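Local coordinates for cortical-lytic enzyme (PDB 4S3J), which probably acts as an N-acetylglucosaminidase that degrades partially broken-down cortex peptidoglycan during the germination of Bacillus spores, at residues 274-285 / 317-327. Sequence-based numbering, arbitrary orientation.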
loop_
_atom_site.group_PDB
_atom_site.type_symbol
_atom_site.label_atom_id
_atom_site.label_comp_id
_atom_site.label_asym_id
_atom_site.label_seq_id
_atom_site.Cartn_x
_atom_site.Cartn_y
_atom_site.Cartn_z
ATOM N N GLN A 274 -5.637 -22.109 2.273
ATOM C CA GLN A 274 -6.696 -23.005 2.674
ATOM C C GLN A 274 -7.134 -22.769 4.128
ATOM O O GLN A 274 -8.237 -23.143 4.521
ATOM C CB GLN A 274 -6.232 -24.454 2.461
ATOM C CG GLN A 274 -7.350 -25.466 2.447
ATOM C CD GLN A 274 -6.893 -26.828 1.955
ATOM O OE1 GLN A 274 -5.919 -26.934 1.208
ATOM N NE2 GLN A 274 -7.598 -27.874 2.364
ATOM N N ILE A 275 -6.235 -22.213 4.936
ATOM C CA ILE A 275 -6.477 -22.025 6.358
ATOM C C ILE A 275 -6.973 -20.626 6.724
ATOM O O ILE A 275 -7.914 -20.473 7.493
ATOM C CB ILE A 275 -5.199 -22.311 7.165
ATOM C CG1 ILE A 275 -4.695 -23.733 6.892
ATOM C CG2 ILE A 275 -5.450 -22.120 8.661
ATOM C CD1 ILE A 275 -3.269 -23.980 7.320
ATOM N N VAL A 276 -6.289 -19.602 6.235
ATOM C CA VAL A 276 -6.524 -18.245 6.729
ATOM C C VAL A 276 -7.683 -17.505 6.032
ATOM O O VAL A 276 -8.178 -17.921 4.982
ATOM C CB VAL A 276 -5.238 -17.389 6.594
ATOM C CG1 VAL A 276 -4.037 -18.086 7.232
ATOM C CG2 VAL A 276 -4.963 -17.064 5.133
ATOM N N ASP A 277 -8.130 -16.412 6.642
ATOM C CA ASP A 277 -9.164 -15.566 6.053
ATOM C C ASP A 277 -8.602 -14.654 4.973
ATOM O O ASP A 277 -9.256 -14.435 3.953
ATOM C CB ASP A 277 -9.854 -14.755 7.148
ATOM C CG ASP A 277 -10.689 -15.627 8.069
ATOM O OD1 ASP A 277 -11.811 -15.987 7.656
ATOM O OD2 ASP A 277 -10.214 -15.995 9.166
ATOM N N PHE A 278 -7.409 -14.117 5.191
ATOM C CA PHE A 278 -6.721 -13.383 4.139
ATOM C C PHE A 278 -5.222 -13.360 4.362
ATOM O O PHE A 278 -4.735 -13.674 5.458
ATOM C CB PHE A 278 -7.273 -11.961 4.012
ATOM C CG PHE A 278 -7.015 -11.058 5.197
ATOM C CD1 PHE A 278 -5.834 -10.327 5.296
ATOM C CD2 PHE A 278 -7.980 -10.882 6.165
ATOM C CE1 PHE A 278 -5.616 -9.454 6.373
ATOM C CE2 PHE A 278 -7.783 -10.019 7.225
ATOM C CZ PHE A 278 -6.597 -9.304 7.333
ATOM N N VAL A 279 -4.501 -13.065 3.287
ATOM C CA VAL A 279 -3.049 -12.896 3.311
ATOM C C VAL A 279 -2.693 -11.494 2.848
ATOM O O VAL A 279 -3.410 -10.886 2.050
ATOM C CB VAL A 279 -2.306 -13.913 2.410
ATOM C CG1 VAL A 279 -2.556 -15.354 2.881
ATOM C CG2 VAL A 279 -2.714 -13.766 0.952
ATOM N N VAL A 280 -1.582 -11.006 3.386
ATOM C CA VAL A 280 -0.948 -9.767 2.935
ATOM C C VAL A 280 0.357 -10.142 2.237
ATOM O O VAL A 280 1.282 -10.643 2.874
ATOM C CB VAL A 280 -0.680 -8.789 4.102
ATOM C CG1 VAL A 280 0.116 -7.594 3.621
ATOM C CG2 VAL A 280 -1.985 -8.317 4.716
ATOM N N ILE A 281 0.408 -9.931 0.920
ATOM C CA ILE A 281 1.591 -10.281 0.143
ATOM C C ILE A 281 2.447 -9.043 -0.018
ATOM O O ILE A 281 1.956 -8.000 -0.444
ATOM C CB ILE A 281 1.241 -10.870 -1.240
ATOM C CG1 ILE A 281 0.213 -12.003 -1.093
ATOM C CG2 ILE A 281 2.515 -11.345 -1.953
ATOM C CD1 ILE A 281 -0.133 -12.721 -2.380
ATOM N N MET A 282 3.716 -9.157 0.338
ATOM C CA MET A 282 4.620 -8.011 0.330
ATOM C C MET A 282 5.124 -7.705 -1.081
ATOM O O MET A 282 6.313 -7.853 -1.395
ATOM C CB MET A 282 5.784 -8.261 1.283
ATOM C CG MET A 282 5.329 -8.304 2.725
ATOM S SD MET A 282 6.672 -8.446 3.910
ATOM C CE MET A 282 7.353 -10.028 3.410
ATOM N N THR A 283 4.199 -7.237 -1.916
ATOM C CA THR A 283 4.485 -6.884 -3.304
ATOM C C THR A 283 5.144 -5.496 -3.417
ATOM O O THR A 283 4.598 -4.558 -4.009
ATOM C CB THR A 283 3.186 -6.960 -4.145
ATOM O OG1 THR A 283 2.067 -6.540 -3.344
ATOM C CG2 THR A 283 2.927 -8.384 -4.611
ATOM N N TYR A 284 6.323 -5.375 -2.812
ATOM C CA TYR A 284 7.113 -4.158 -2.892
ATOM C C TYR A 284 8.574 -4.505 -2.605
ATOM O O TYR A 284 8.882 -5.660 -2.329
ATOM C CB TYR A 284 6.554 -3.097 -1.947
ATOM C CG TYR A 284 6.227 -3.563 -0.557
ATOM C CD1 TYR A 284 7.243 -3.819 0.343
ATOM C CD2 TYR A 284 4.917 -3.751 -0.139
ATOM C CE1 TYR A 284 6.981 -4.242 1.625
ATOM C CE2 TYR A 284 4.643 -4.174 1.163
ATOM C CZ TYR A 284 5.685 -4.416 2.030
ATOM O OH TYR A 284 5.453 -4.833 3.316
ATOM N N ASP A 285 9.461 -3.510 -2.712
ATOM C CA ASP A 285 10.921 -3.630 -2.494
ATOM C C ASP A 285 11.674 -4.432 -3.571
ATOM O O ASP A 285 12.610 -5.173 -3.262
ATOM C CB ASP A 285 11.229 -4.228 -1.120
ATOM C CG ASP A 285 10.911 -3.277 0.002
ATOM O OD1 ASP A 285 10.798 -2.056 -0.263
ATOM O OD2 ASP A 285 10.783 -3.747 1.152
ATOM N N LYS A 317 -9.082 -13.662 -1.004
ATOM C CA LYS A 317 -8.218 -13.725 0.163
ATOM C C LYS A 317 -6.945 -12.890 0.012
ATOM O O LYS A 317 -6.188 -12.746 0.964
ATOM C CB LYS A 317 -7.824 -15.166 0.469
ATOM C CG LYS A 317 -8.969 -16.013 0.913
ATOM C CD LYS A 317 -8.479 -17.290 1.591
ATOM C CE LYS A 317 -9.656 -18.148 2.078
ATOM N NZ LYS A 317 -9.235 -19.327 2.886
ATOM N N ILE A 318 -6.704 -12.366 -1.184
ATOM C CA ILE A 318 -5.433 -11.692 -1.461
ATOM C C ILE A 318 -5.492 -10.182 -1.197
ATOM O O ILE A 318 -6.308 -9.463 -1.800
ATOM C CB ILE A 318 -4.979 -11.936 -2.919
ATOM C CG1 ILE A 318 -4.763 -13.427 -3.159
ATOM C CG2 ILE A 318 -3.685 -11.151 -3.213
ATOM C CD1 ILE A 318 -4.615 -13.827 -4.619
ATOM N N MET A 319 -4.620 -9.724 -0.297
ATOM C CA MET A 319 -4.389 -8.302 -0.073
ATOM C C MET A 319 -3.044 -7.946 -0.672
ATOM O O MET A 319 -2.016 -8.480 -0.262
ATOM C CB MET A 319 -4.422 -7.940 1.414
ATOM C CG MET A 319 -5.668 -8.394 2.172
ATOM S SD MET A 319 -7.154 -7.500 1.641
ATOM C CE MET A 319 -8.414 -8.758 1.917
ATOM N N MET A 320 -3.066 -7.059 -1.660
ATOM C CA MET A 320 -1.854 -6.596 -2.334
ATOM C C MET A 320 -1.098 -5.590 -1.476
ATOM O O MET A 320 -1.626 -4.522 -1.147
ATOM C CB MET A 320 -2.218 -5.956 -3.685
ATOM C CG MET A 320 -1.018 -5.433 -4.486
ATOM S SD MET A 320 -1.547 -4.488 -5.937
ATOM C CE MET A 320 -2.107 -2.979 -5.163
ATOM N N GLY A 321 0.140 -5.916 -1.124
ATOM C CA GLY A 321 0.988 -4.977 -0.407
ATOM C C GLY A 321 1.342 -3.786 -1.270
ATOM O O GLY A 321 1.619 -3.935 -2.459
ATOM N N GLN A 322 1.277 -2.591 -0.681
ATOM C CA GLN A 322 1.611 -1.364 -1.391
ATOM C C GLN A 322 2.442 -0.433 -0.524
ATOM O O GLN A 322 1.999 -0.015 0.535
ATOM C CB GLN A 322 0.339 -0.653 -1.833
ATOM C CG GLN A 322 0.595 0.640 -2.593
ATOM C CD GLN A 322 1.336 0.407 -3.908
ATOM O OE1 GLN A 322 0.961 -0.460 -4.704
ATOM N NE2 GLN A 322 2.400 1.178 -4.133
ATOM N N ASN A 323 3.621 -0.073 -1.015
ATOM C CA ASN A 323 4.472 0.910 -0.363
ATOM C C ASN A 323 3.909 2.310 -0.543
ATOM O O ASN A 323 3.402 2.644 -1.627
ATOM C CB ASN A 323 5.887 0.850 -0.949
ATOM C CG ASN A 323 5.888 1.021 -2.454
ATOM O OD1 ASN A 323 5.376 0.155 -3.190
ATOM N ND2 ASN A 323 6.400 2.157 -2.931
ATOM N N LEU A 324 4.013 3.126 0.499
ATOM C CA LEU A 324 3.725 4.554 0.358
ATOM C C LEU A 324 5.027 5.361 0.223
ATOM O O LEU A 324 5.000 6.541 -0.174
ATOM C CB LEU A 324 2.892 5.045 1.549
ATOM C CG LEU A 324 1.445 4.519 1.588
ATOM C CD1 LEU A 324 0.784 4.935 2.905
ATOM C CD2 LEU A 324 0.675 5.049 0.417
ATOM N N TYR A 325 6.155 4.717 0.514
ATOM C CA TYR A 325 7.461 5.365 0.463
ATOM C C TYR A 325 8.133 5.224 -0.898
ATOM O O TYR A 325 7.858 4.284 -1.651
ATOM C CB TYR A 325 8.390 4.769 1.538
ATOM C CG TYR A 325 8.508 3.259 1.413
ATOM C CD1 TYR A 325 7.594 2.409 2.045
ATOM C CD2 TYR A 325 9.518 2.671 0.646
ATOM C CE1 TYR A 325 7.679 1.037 1.905
ATOM C CE2 TYR A 325 9.609 1.282 0.517
ATOM C CZ TYR A 325 8.688 0.483 1.147
ATOM O OH TYR A 325 8.761 -0.869 0.999
ATOM N N GLY A 326 9.027 6.171 -1.193
ATOM C CA GLY A 326 10.006 6.022 -2.248
ATOM C C GLY A 326 11.385 6.058 -1.602
ATOM O O GLY A 326 11.493 6.092 -0.364
ATOM N N PHE A 327 12.437 6.068 -2.426
ATOM C CA PHE A 327 13.810 6.208 -1.927
ATOM C C PHE A 327 14.577 7.242 -2.736
ATOM O O PHE A 327 14.325 7.426 -3.932
ATOM C CB PHE A 327 14.573 4.886 -1.984
ATOM C CG PHE A 327 14.105 3.859 -0.981
ATOM C CD1 PHE A 327 14.306 4.048 0.373
ATOM C CD2 PHE A 327 13.467 2.728 -1.413
ATOM C CE1 PHE A 327 13.871 3.091 1.302
ATOM C CE2 PHE A 327 13.025 1.768 -0.508
ATOM C CZ PHE A 327 13.231 1.961 0.855
HETATM O O HOH W 1 2.456 -3.087 -5.314
#
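V279 and I281 hydrogen-bond to K317, M319 and G321 as parts of neighbouring parallel strands of the TIM barrel of this family 18 glycosyl hydrolase, joined by a beta-alpha-beta crossover through helix 299-312, in a register that sets V279 beside I318 and I281 beside M320. The ladder alternates across the gap: V279 N to K317 O (2.9 Å), M319 N to V279 O, I281 N to M319 O, and G321 N to I281 O. That last carbonyl also accepts from T283 N, closing an inverse gamma turn as the chain leaves the strand.

Branched V279, I281 and I318 suit extended backbone and share the face turned to helix 299-312, where I281 CD1 meets I318 CG2 at 4.0 Å. On the other face, chi1 of flexible M319 (-53°) sets its CG 3.7 Å from F278 CD1, and the bend at chi2 carries the sulfur to an oblique Met-aromatic contact with that ring. At the strand entrance, the extended lysine chain of K317 runs past D277 O, and NZ reaches V276 O at 2.7 Å; G273 O is a second acceptor for this ammonium.

At the end of the ladder, G321 leaves room: a CB would run into I281 O and crowd the Y284 ring, whose edge lies against the glycine carbonyl carbon. T283 carries its hydroxyl between its backbone N and carbonyl carbon (chi1 35°), from where OG1 donates in the carbonyl plane to a lone pair of G321 O, 2.8 Å away. Y284 lies near the probable proton donor E220, placing this end of the strands beside the active site. N323, whose amide is held by E385 and S297, also donates from ND2 to Y325 O. At the far end, Y325 OH donates to D285 OD1 at 2.7 Å, approaching from 38° above the carboxylate plane.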